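Adhesion G-protein coupled receptor G6 (Danio rerio, PDB 6V55) acts as an adhesion G-protein coupled receptor linked to myelination, with a calcium-binding extracellular region that probably mediates cell adhesion and regulates signalling. Local coordinates at residues V732-N737 with G743-D748; S366-Q371 with R427-I432; A451-F454 with Y458-P461. All blocks are in the same frame, centred on the assembly; numbering follows the deposited sequence.

Overall arrangement
The three contacts follow one another as contact 2, contact 3 and contact 1 along a long, many-domain chain. Contacts 1 and 2 lie on opposite sides of its centre, about 86 Å apart between centres, with contact 3 nearest the middle. None shares an element with another. Contacts 1 and 3 each pair two short antiparallel strands through backbone bonds; contact 2 instead sets a helix side chain against a loop and edge strand. All three are partly buried round a buried tryptophan: packed edge to face in contact 1, lying under an isoleucine in contact 2, and a straight hydrogen-bond donor in contact 3, which has the most exposed rim and adds a salt bridge.

Contact 1 (V732-N737 with G743-D748); sequences VFWDFN and GGWNSD. Unlike the reference sequence in segment 743-748: Trp745 (reference Cys).
Trp734 and Trp745 form a T-shaped (edge-to-face) pair on one face of an antiparallel strand pair within the GPS motif of the GAIN domain. The CE3 edge of Trp734 comes over the face of Trp745, 3.6 Å from its CD2, with the ring planes 89° apart. Against the opposite face of Trp745, which replaces the reference cysteine, lies Val732 CG2, 3.6 Å from Trp745 CE3, and the indole is gripped between methyl and ring edge. A first torsion of -169° turns the Trp734 indole away from its own N and lays it over the neighbouring strand, where Gly744 CA stands 3.9 Å from the six-membered ring centroid. Glycine also suits position 743, since a CB there would collide with Trp734 NE1. Replacing Trp734 with an alanine would probably uncover the Gly743-Gly744 backbone and leave the Trp745 indole able to tilt.

Phe733 with Asn746 and Asp735 with Gly744 are hydrogen-bonded pairs, two bonds each; Phe733 N reaches Asn746 O at 2.8 Å. Phe733, Asp735 and Asn746 share the other face, where Asn746 CB rests over the Phe733 ring. Farther out, Phe736 packs on helix 573-593, and Val732 and Phe733 continue the sheet into a strand of the bound peptide, a separate chain, consistent with the segment beyond the GPS cleavage site. The Asp735 carboxylate joins the two strands to the turn that follows: OD2 accepts from Asn746 ND2 at 3.0 Å on its anti side, tilted out of the carboxylate plane, while OD1 caps Asn737 N at 3.1 Å from above that plane.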
loop_
_atom_site.group_PDB
_atom_site.type_symbol
_atom_site.label_atom_id
_atom_site.label_comp_id
_atom_site.label_asym_id
_atom_site.label_seq_id
_atom_site.Cartn_x
_atom_site.Cartn_y
_atom_site.Cartn_z
ATOM N N VAL A 732 22.215 44.096 -19.440
ATOM C CA VAL A 732 23.284 43.689 -18.538
ATOM C C VAL A 732 23.858 42.345 -18.971
ATOM O O VAL A 732 23.235 41.595 -19.732
ATOM C CB VAL A 732 22.805 43.644 -17.071
ATOM C CG1 VAL A 732 22.802 45.052 -16.498
ATOM C CG2 VAL A 732 21.414 43.029 -16.983
ATOM N N PHE A 733 25.093 42.071 -18.524
ATOM C CA PHE A 733 25.683 40.740 -18.611
ATOM C C PHE A 733 26.147 40.266 -17.237
ATOM O O PHE A 733 26.489 41.073 -16.366
ATOM C CB PHE A 733 26.855 40.646 -19.637
ATOM C CG PHE A 733 28.164 41.203 -19.136
ATOM C CD1 PHE A 733 28.390 42.578 -19.161
ATOM C CD2 PHE A 733 29.186 40.360 -18.669
ATOM C CE1 PHE A 733 29.589 43.107 -18.699
ATOM C CE2 PHE A 733 30.377 40.890 -18.190
ATOM C CZ PHE A 733 30.581 42.268 -18.216
ATOM N N TRP A 734 26.184 38.948 -17.053
ATOM C CA TRP A 734 26.534 38.364 -15.756
ATOM C C TRP A 734 28.052 38.332 -15.589
ATOM O O TRP A 734 28.734 37.525 -16.230
ATOM C CB TRP A 734 25.971 36.954 -15.592
ATOM C CG TRP A 734 26.110 36.469 -14.157
ATOM C CD1 TRP A 734 27.051 35.600 -13.651
ATOM C CD2 TRP A 734 25.301 36.869 -13.039
ATOM N NE1 TRP A 734 26.860 35.430 -12.292
ATOM C CE2 TRP A 734 25.799 36.201 -11.896
ATOM C CE3 TRP A 734 24.201 37.728 -12.896
ATOM C CZ2 TRP A 734 25.231 36.362 -10.638
ATOM C CZ3 TRP A 734 23.642 37.883 -11.640
ATOM C CH2 TRP A 734 24.159 37.206 -10.528
ATOM N N ASP A 735 28.573 39.173 -14.689
ATOM C CA ASP A 735 30.009 39.296 -14.432
ATOM C C ASP A 735 30.342 38.460 -13.205
ATOM O O ASP A 735 29.987 38.834 -12.083
ATOM C CB ASP A 735 30.390 40.766 -14.229
ATOM C CG ASP A 735 31.904 41.029 -14.228
ATOM O OD1 ASP A 735 32.745 40.093 -14.148
ATOM O OD2 ASP A 735 32.255 42.225 -14.324
ATOM N N PHE A 736 31.101 37.374 -13.415
ATOM C CA PHE A 736 31.491 36.476 -12.326
ATOM C C PHE A 736 32.530 37.063 -11.377
ATOM O O PHE A 736 32.773 36.471 -10.319
ATOM C CB PHE A 736 32.032 35.171 -12.894
ATOM C CG PHE A 736 30.964 34.186 -13.239
ATOM C CD1 PHE A 736 30.246 33.560 -12.233
ATOM C CD2 PHE A 736 30.664 33.906 -14.566
ATOM C CE1 PHE A 736 29.248 32.671 -12.544
ATOM C CE2 PHE A 736 29.667 33.014 -14.894
ATOM C CZ PHE A 736 28.958 32.389 -13.891
ATOM N N ASN A 737 33.158 38.186 -11.731
ATOM C CA ASN A 737 34.189 38.792 -10.904
ATOM C C ASN A 737 33.633 39.752 -9.864
ATOM O O ASN A 737 34.351 40.086 -8.907
ATOM C CB ASN A 737 35.200 39.524 -11.786
ATOM C CG ASN A 737 36.139 38.577 -12.483
ATOM O OD1 ASN A 737 36.672 37.660 -11.864
ATOM N ND2 ASN A 737 36.326 38.769 -13.786
ATOM N N GLY A 743 29.668 37.087 -8.243
ATOM C CA GLY A 743 28.823 37.319 -9.400
ATOM C C GLY A 743 27.766 38.394 -9.237
ATOM O O GLY A 743 27.162 38.544 -8.168
ATOM N N GLY A 744 27.537 39.144 -10.310
ATOM C CA GLY A 744 26.528 40.188 -10.334
ATOM C C GLY A 744 26.340 40.663 -11.755
ATOM O O GLY A 744 27.133 40.339 -12.644
ATOM N N TRP A 745 25.251 41.408 -11.972
ATOM C CA TRP A 745 24.995 41.981 -13.290
ATOM C C TRP A 745 25.941 43.144 -13.530
ATOM O O TRP A 745 26.368 43.830 -12.596
ATOM C CB TRP A 745 23.545 42.458 -13.437
ATOM C CG TRP A 745 22.529 41.338 -13.500
ATOM C CD1 TRP A 745 21.558 41.064 -12.580
ATOM C CD2 TRP A 745 22.388 40.346 -14.537
ATOM N NE1 TRP A 745 20.831 39.965 -12.976
ATOM C CE2 TRP A 745 21.324 39.508 -14.169
ATOM C CE3 TRP A 745 23.074 40.078 -15.730
ATOM C CZ2 TRP A 745 20.920 38.439 -14.949
ATOM C CZ3 TRP A 745 22.665 39.009 -16.511
ATOM C CH2 TRP A 745 21.597 38.209 -16.118
ATOM N N ASN A 746 26.276 43.354 -14.787
ATOM C CA ASN A 746 27.194 44.412 -15.136
ATOM C C ASN A 746 26.686 45.030 -16.416
ATOM O O ASN A 746 26.296 44.331 -17.354
ATOM C CB ASN A 746 28.617 43.869 -15.281
ATOM C CG ASN A 746 29.668 44.944 -15.608
ATOM O OD1 ASN A 746 29.404 46.156 -15.675
ATOM N ND2 ASN A 746 30.902 44.479 -15.770
ATOM N N SER A 747 26.748 46.352 -16.445
ATOM C CA SER A 747 26.191 47.136 -17.526
ATOM C C SER A 747 27.206 47.371 -18.644
ATOM O O SER A 747 26.806 47.704 -19.771
ATOM C CB SER A 747 25.682 48.481 -16.960
ATOM O OG SER A 747 24.978 49.176 -17.964
ATOM N N ASP A 748 28.503 47.180 -18.349
ATOM C CA ASP A 748 29.607 47.687 -19.159
ATOM C C ASP A 748 29.704 46.964 -20.491
ATOM O O ASP A 748 29.853 45.742 -20.547
ATOM C CB ASP A 748 30.906 47.541 -18.385
ATOM C CG ASP A 748 31.076 48.639 -17.349
ATOM O OD1 ASP A 748 31.875 48.453 -16.396
ATOM O OD2 ASP A 748 30.406 49.694 -17.488
#

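Contact 2 (S366-Q371 with R427-I432); sequences SQWLNQ and RSAPAI. With NAG (2-acetamido-2-deoxy-beta-D-glucopyranose), chain J.
Trp368, in the middle of helix 361-374, brings its CA within 6.1 Å of Ile432 CA, the nearest CA approach between 366-371 and 427-432, where the chain leaves helix 419-427 and turns at Pro430 into the edge strand. The contact belongs to the SEA domain, and one tryptophan carries nearly all of it. Its first torsion (chi1 158°) swings the indole outward from the helix, and Ile432 covers one face: CG1 sits over the centre of the six-membered ring, 3.7 Å from the centroid, while CG2 lies 3.8 Å from Trp368 CB. In Ile432, CG2 is anti to the backbone N and CG1 anti to the carbonyl carbon, which lays CG1 over the ring and CG2 against its root at CB and CG. A large flat indole suits this place, offering a broad apolar face to Ile432 while keeping a polar N-H at its rim. Ala429 O lies at the ring edge, 3.2 Å from Trp368 NE1, but the N-H aims past it and the bond is weak (125°). Two residues on, Asn370 carries a covalently attached N-acetylglucosamine (ND2 to C1, 1.4 Å), and its OD1 accepts from Val382 N. Trp368 also packs on Leu426 and Leu438, and Ile432 on Leu438 and on Val351 of strand 342-353, so the pair joins helices 361-374 and 419-427 to the sheet at its edge strand 431-433.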
loop_
_atom_site.group_PDB
_atom_site.type_symbol
_atom_site.label_atom_id
_atom_site.label_comp_id
_atom_site.label_asym_id
_atom_site.label_seq_id
_atom_site.Cartn_x
_atom_site.Cartn_y
_atom_site.Cartn_z
ATOM N N SER A 366 8.321 -19.345 38.540
ATOM C CA SER A 366 8.870 -19.550 37.202
ATOM C C SER A 366 8.868 -21.029 36.785
ATOM O O SER A 366 8.604 -21.329 35.615
ATOM C CB SER A 366 10.265 -18.910 37.111
ATOM O OG SER A 366 11.306 -19.817 37.396
ATOM N N GLN A 367 9.030 -21.967 37.723
ATOM C CA GLN A 367 8.955 -23.377 37.345
ATOM C C GLN A 367 7.512 -23.842 37.155
ATOM O O GLN A 367 7.253 -24.647 36.245
ATOM C CB GLN A 367 9.705 -24.222 38.377
ATOM C CG GLN A 367 9.713 -25.695 38.142
ATOM C CD GLN A 367 9.839 -26.466 39.455
ATOM O OE1 GLN A 367 10.719 -27.324 39.614
ATOM N NE2 GLN A 367 8.996 -26.116 40.426
ATOM N N TRP A 368 6.570 -23.284 37.935
ATOM C CA TRP A 368 5.133 -23.469 37.695
ATOM C C TRP A 368 4.708 -22.889 36.362
ATOM O O TRP A 368 3.851 -23.466 35.680
ATOM C CB TRP A 368 4.316 -22.800 38.803
ATOM C CG TRP A 368 2.863 -22.444 38.442
ATOM C CD1 TRP A 368 1.808 -23.311 38.385
ATOM C CD2 TRP A 368 2.317 -21.146 38.126
ATOM N NE1 TRP A 368 0.648 -22.645 38.050
ATOM C CE2 TRP A 368 0.932 -21.315 37.900
ATOM C CE3 TRP A 368 2.860 -19.867 38.009
ATOM C CZ2 TRP A 368 0.089 -20.251 37.565
ATOM C CZ3 TRP A 368 2.013 -18.811 37.682
ATOM C CH2 TRP A 368 0.644 -19.013 37.467
ATOM N N LEU A 369 5.292 -21.738 35.985
ATOM C CA LEU A 369 5.003 -21.125 34.686
ATOM C C LEU A 369 5.497 -22.012 33.546
ATOM O O LEU A 369 4.736 -22.305 32.624
ATOM C CB LEU A 369 5.618 -19.717 34.587
ATOM C CG LEU A 369 4.808 -18.473 35.019
ATOM C CD1 LEU A 369 5.698 -17.313 35.415
ATOM C CD2 LEU A 369 3.813 -18.004 33.965
ATOM N N ASN A 370 6.752 -22.492 33.641
ATOM C CA ASN A 370 7.324 -23.454 32.693
ATOM C C ASN A 370 6.510 -24.746 32.622
ATOM O O ASN A 370 6.225 -25.241 31.524
ATOM C CB ASN A 370 8.752 -23.802 33.112
ATOM C CG ASN A 370 9.808 -22.968 32.430
ATOM O OD1 ASN A 370 9.519 -21.941 31.837
ATOM N ND2 ASN A 370 11.063 -23.428 32.518
ATOM N N GLN A 371 6.097 -25.281 33.784
ATOM C CA GLN A 371 5.334 -26.523 33.829
ATOM C C GLN A 371 3.921 -26.387 33.277
ATOM O O GLN A 371 3.403 -27.363 32.728
ATOM C CB GLN A 371 5.216 -27.061 35.258
ATOM C CG GLN A 371 6.138 -28.233 35.615
ATOM C CD GLN A 371 5.865 -29.505 34.815
ATOM O OE1 GLN A 371 4.743 -29.758 34.351
ATOM N NE2 GLN A 371 6.908 -30.311 34.641
ATOM N N ARG A 427 -4.977 -18.949 34.717
ATOM C CA ARG A 427 -6.088 -18.772 35.664
ATOM C C ARG A 427 -6.721 -20.093 36.085
ATOM O O ARG A 427 -7.277 -20.183 37.192
ATOM C CB ARG A 427 -7.177 -17.887 35.068
ATOM C CG ARG A 427 -6.919 -16.409 35.194
ATOM C CD ARG A 427 -7.878 -15.578 34.350
ATOM N NE ARG A 427 -7.237 -14.352 33.889
ATOM C CZ ARG A 427 -7.734 -13.566 32.934
ATOM N NH1 ARG A 427 -8.886 -13.894 32.356
ATOM N NH2 ARG A 427 -7.090 -12.456 32.556
ATOM N N SER A 428 -6.644 -21.126 35.233
ATOM C CA SER A 428 -7.154 -22.455 35.556
ATOM C C SER A 428 -6.129 -23.322 36.286
ATOM O O SER A 428 -6.354 -24.524 36.453
ATOM C CB SER A 428 -7.630 -23.167 34.290
ATOM O OG SER A 428 -6.537 -23.565 33.481
ATOM N N ALA A 429 -5.014 -22.751 36.731
ATOM C CA ALA A 429 -4.121 -23.421 37.679
ATOM C C ALA A 429 -3.587 -22.418 38.697
ATOM O O ALA A 429 -2.416 -22.022 38.642
ATOM C CB ALA A 429 -2.971 -24.121 36.941
ATOM N N PRO A 430 -4.413 -21.991 39.666
ATOM C CA PRO A 430 -3.910 -21.016 40.638
ATOM C C PRO A 430 -3.044 -21.615 41.734
ATOM O O PRO A 430 -2.237 -20.874 42.313
ATOM C CB PRO A 430 -5.193 -20.396 41.222
ATOM C CG PRO A 430 -6.320 -20.890 40.359
ATOM C CD PRO A 430 -5.843 -22.232 39.895
ATOM N N ALA A 431 -3.171 -22.904 42.047
ATOM C CA ALA A 431 -2.328 -23.489 43.085
ATOM C C ALA A 431 -0.898 -23.651 42.583
ATOM O O ALA A 431 -0.548 -24.667 41.965
ATOM C CB ALA A 431 -2.881 -24.832 43.552
ATOM N N ILE A 432 -0.085 -22.628 42.846
ATOM C CA ILE A 432 1.280 -22.562 42.323
ATOM C C ILE A 432 2.200 -23.491 43.112
ATOM O O ILE A 432 2.887 -24.353 42.550
ATOM C CB ILE A 432 1.785 -21.105 42.360
ATOM C CG1 ILE A 432 0.929 -20.213 41.446
ATOM C CG2 ILE A 432 3.257 -21.041 41.973
ATOM C CD1 ILE A 432 0.929 -18.746 41.815
HETATM C C1 NAG J . 12.274 -22.850 31.973
HETATM C C2 NAG J . 13.486 -23.250 32.863
HETATM C C3 NAG J . 14.811 -22.788 32.222
HETATM C C4 NAG J . 14.934 -23.296 30.787
HETATM C C5 NAG J . 13.733 -22.818 29.966
HETATM C C6 NAG J . 13.743 -23.311 28.537
HETATM C C7 NAG J . 13.455 -23.454 35.320
HETATM C C8 NAG J . 13.278 -22.724 36.618
HETATM N N2 NAG J . 13.348 -22.712 34.209
HETATM O O3 NAG J . 15.919 -23.234 33.001
HETATM O O4 NAG J . 16.142 -22.837 30.189
HETATM O O5 NAG J . 12.512 -23.288 30.569
HETATM O O6 NAG J . 14.771 -24.264 28.297
HETATM O O7 NAG J . 13.687 -24.662 35.279
#

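Contact 3 (A451-F454 with Y458-P461); sequences ADEF and YRWP
Trp460 NE1 donates to Phe454 O at 2.7 Å with a nearly straight N-H (166°), the acceptor lying in the indole plane. CG of Trp460 lies beside the backbone N (chi1 -52°), which brings the N-H edge across to Phe454. The bond reaches beyond the paired strands and fastens the outgoing end of 452-453 to its partner, a role for which the long, rigid indole is well fitted. Behind it comes the ladder of a small antiparallel beta hairpin, consistent with the hormone-receptor domain that precedes GAIN in this family: Asp452 and Trp460 form a hydrogen-bonded pair, with Asp452 N to Trp460 O at 3.1 Å and Trp460 N to Asp452 O at 3.0 Å. Nearer the turn, Phe454 N gives only a weak bond to Tyr458 O.

On the other face, Glu453 and Arg459 make a non-hydrogen-bonded pair, where opposite charges can meet. The extended Glu453 chain brings OE2 to 3.1 Å from Arg459 NE, a salt bridge whose hydrogen bond is weak; the two flat groups are turned 54° apart. Glu453 OE1 accepts from His457 N in the turn. Arg459 NH1 makes a weak bond to Ser28 O of the CUB domain, a slight tie between domains.

Asp452 OD2 makes a salt bridge to Arg483 NH1 of strand 480-488, Trp460 packs on Ala481 and Arg483 there and on Val471 of strand 468-472, and Tyr458 lies against both strands too, with its OH bonded to Phe474 N.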
loop_
_atom_site.group_PDB
_atom_site.type_symbol
_atom_site.label_atom_id
_atom_site.label_comp_id
_atom_site.label_asym_id
_atom_site.label_seq_id
_atom_site.Cartn_x
_atom_site.Cartn_y
_atom_site.Cartn_z
ATOM N N ALA A 451 6.689 2.400 13.183
ATOM C CA ALA A 451 7.365 3.030 12.058
ATOM C C ALA A 451 7.906 4.394 12.460
ATOM O O ALA A 451 7.245 5.135 13.192
ATOM C CB ALA A 451 6.415 3.173 10.884
ATOM N N ASP A 452 9.127 4.706 12.008
ATOM C CA ASP A 452 9.928 5.770 12.612
ATOM C C ASP A 452 11.042 6.197 11.658
ATOM O O ASP A 452 11.780 5.343 11.155
ATOM C CB ASP A 452 10.523 5.285 13.942
ATOM C CG ASP A 452 11.399 6.325 14.601
ATOM O OD1 ASP A 452 10.859 7.417 14.896
ATOM O OD2 ASP A 452 12.613 6.063 14.830
ATOM N N GLU A 453 11.179 7.508 11.420
ATOM C CA GLU A 453 12.211 8.042 10.523
ATOM C C GLU A 453 13.371 8.586 11.355
ATOM O O GLU A 453 13.268 9.666 11.949
ATOM C CB GLU A 453 11.635 9.121 9.610
ATOM C CG GLU A 453 12.651 9.819 8.675
ATOM C CD GLU A 453 11.959 10.536 7.517
ATOM O OE1 GLU A 453 12.650 11.040 6.586
ATOM O OE2 GLU A 453 10.705 10.577 7.531
ATOM N N PHE A 454 14.474 7.824 11.410
ATOM C CA PHE A 454 15.690 8.299 12.068
ATOM C C PHE A 454 16.915 7.673 11.402
ATOM O O PHE A 454 16.978 6.444 11.265
ATOM C CB PHE A 454 15.722 8.011 13.570
ATOM C CG PHE A 454 16.999 8.474 14.226
ATOM C CD1 PHE A 454 17.309 9.838 14.281
ATOM C CD2 PHE A 454 17.913 7.553 14.726
ATOM C CE1 PHE A 454 18.498 10.275 14.843
ATOM C CE2 PHE A 454 19.092 7.980 15.300
ATOM C CZ PHE A 454 19.389 9.342 15.355
ATOM N N TYR A 458 15.675 7.938 6.293
ATOM C CA TYR A 458 15.821 6.525 6.675
ATOM C C TYR A 458 14.521 6.122 7.350
ATOM O O TYR A 458 14.373 6.271 8.566
ATOM C CB TYR A 458 17.014 6.297 7.588
ATOM C CG TYR A 458 18.308 6.354 6.846
ATOM C CD1 TYR A 458 18.918 5.191 6.396
ATOM C CD2 TYR A 458 18.912 7.580 6.563
ATOM C CE1 TYR A 458 20.110 5.245 5.682
ATOM C CE2 TYR A 458 20.100 7.650 5.846
ATOM C CZ TYR A 458 20.696 6.476 5.406
ATOM O OH TYR A 458 21.881 6.539 4.690
ATOM N N ARG A 459 13.577 5.618 6.568
ATOM C CA ARG A 459 12.228 5.376 7.053
ATOM C C ARG A 459 12.077 3.900 7.411
ATOM O O ARG A 459 12.040 3.033 6.531
ATOM C CB ARG A 459 11.206 5.814 6.015
ATOM C CG ARG A 459 11.076 7.297 5.903
ATOM C CD ARG A 459 9.715 7.657 5.379
ATOM N NE ARG A 459 9.663 9.067 5.010
ATOM C CZ ARG A 459 8.685 9.618 4.291
ATOM N NH1 ARG A 459 7.667 8.873 3.874
ATOM N NH2 ARG A 459 8.717 10.918 3.998
ATOM N N TRP A 460 11.994 3.625 8.679
ATOM C CA TRP A 460 11.995 2.237 9.104
ATOM C C TRP A 460 10.562 1.789 9.302
ATOM O O TRP A 460 9.802 2.500 9.959
ATOM C CB TRP A 460 12.774 2.082 10.402
ATOM C CG TRP A 460 14.138 2.670 10.344
ATOM C CD1 TRP A 460 14.520 3.933 10.725
ATOM C CD2 TRP A 460 15.318 2.026 9.860
ATOM N NE1 TRP A 460 15.866 4.118 10.490
ATOM C CE2 TRP A 460 16.381 2.960 9.967
ATOM C CE3 TRP A 460 15.579 0.757 9.319
ATOM C CZ2 TRP A 460 17.679 2.662 9.575
ATOM C CZ3 TRP A 460 16.883 0.457 8.933
ATOM C CH2 TRP A 460 17.916 1.415 9.070
ATOM N N PRO A 461 10.139 0.658 8.737
ATOM C CA PRO A 461 8.751 0.208 8.918
ATOM C C PRO A 461 8.535 -0.442 10.283
ATOM O O PRO A 461 9.480 -0.680 11.038
ATOM C CB PRO A 461 8.549 -0.800 7.779
ATOM C CG PRO A 461 9.928 -1.290 7.452
ATOM C CD PRO A 461 10.883 -0.176 7.778
#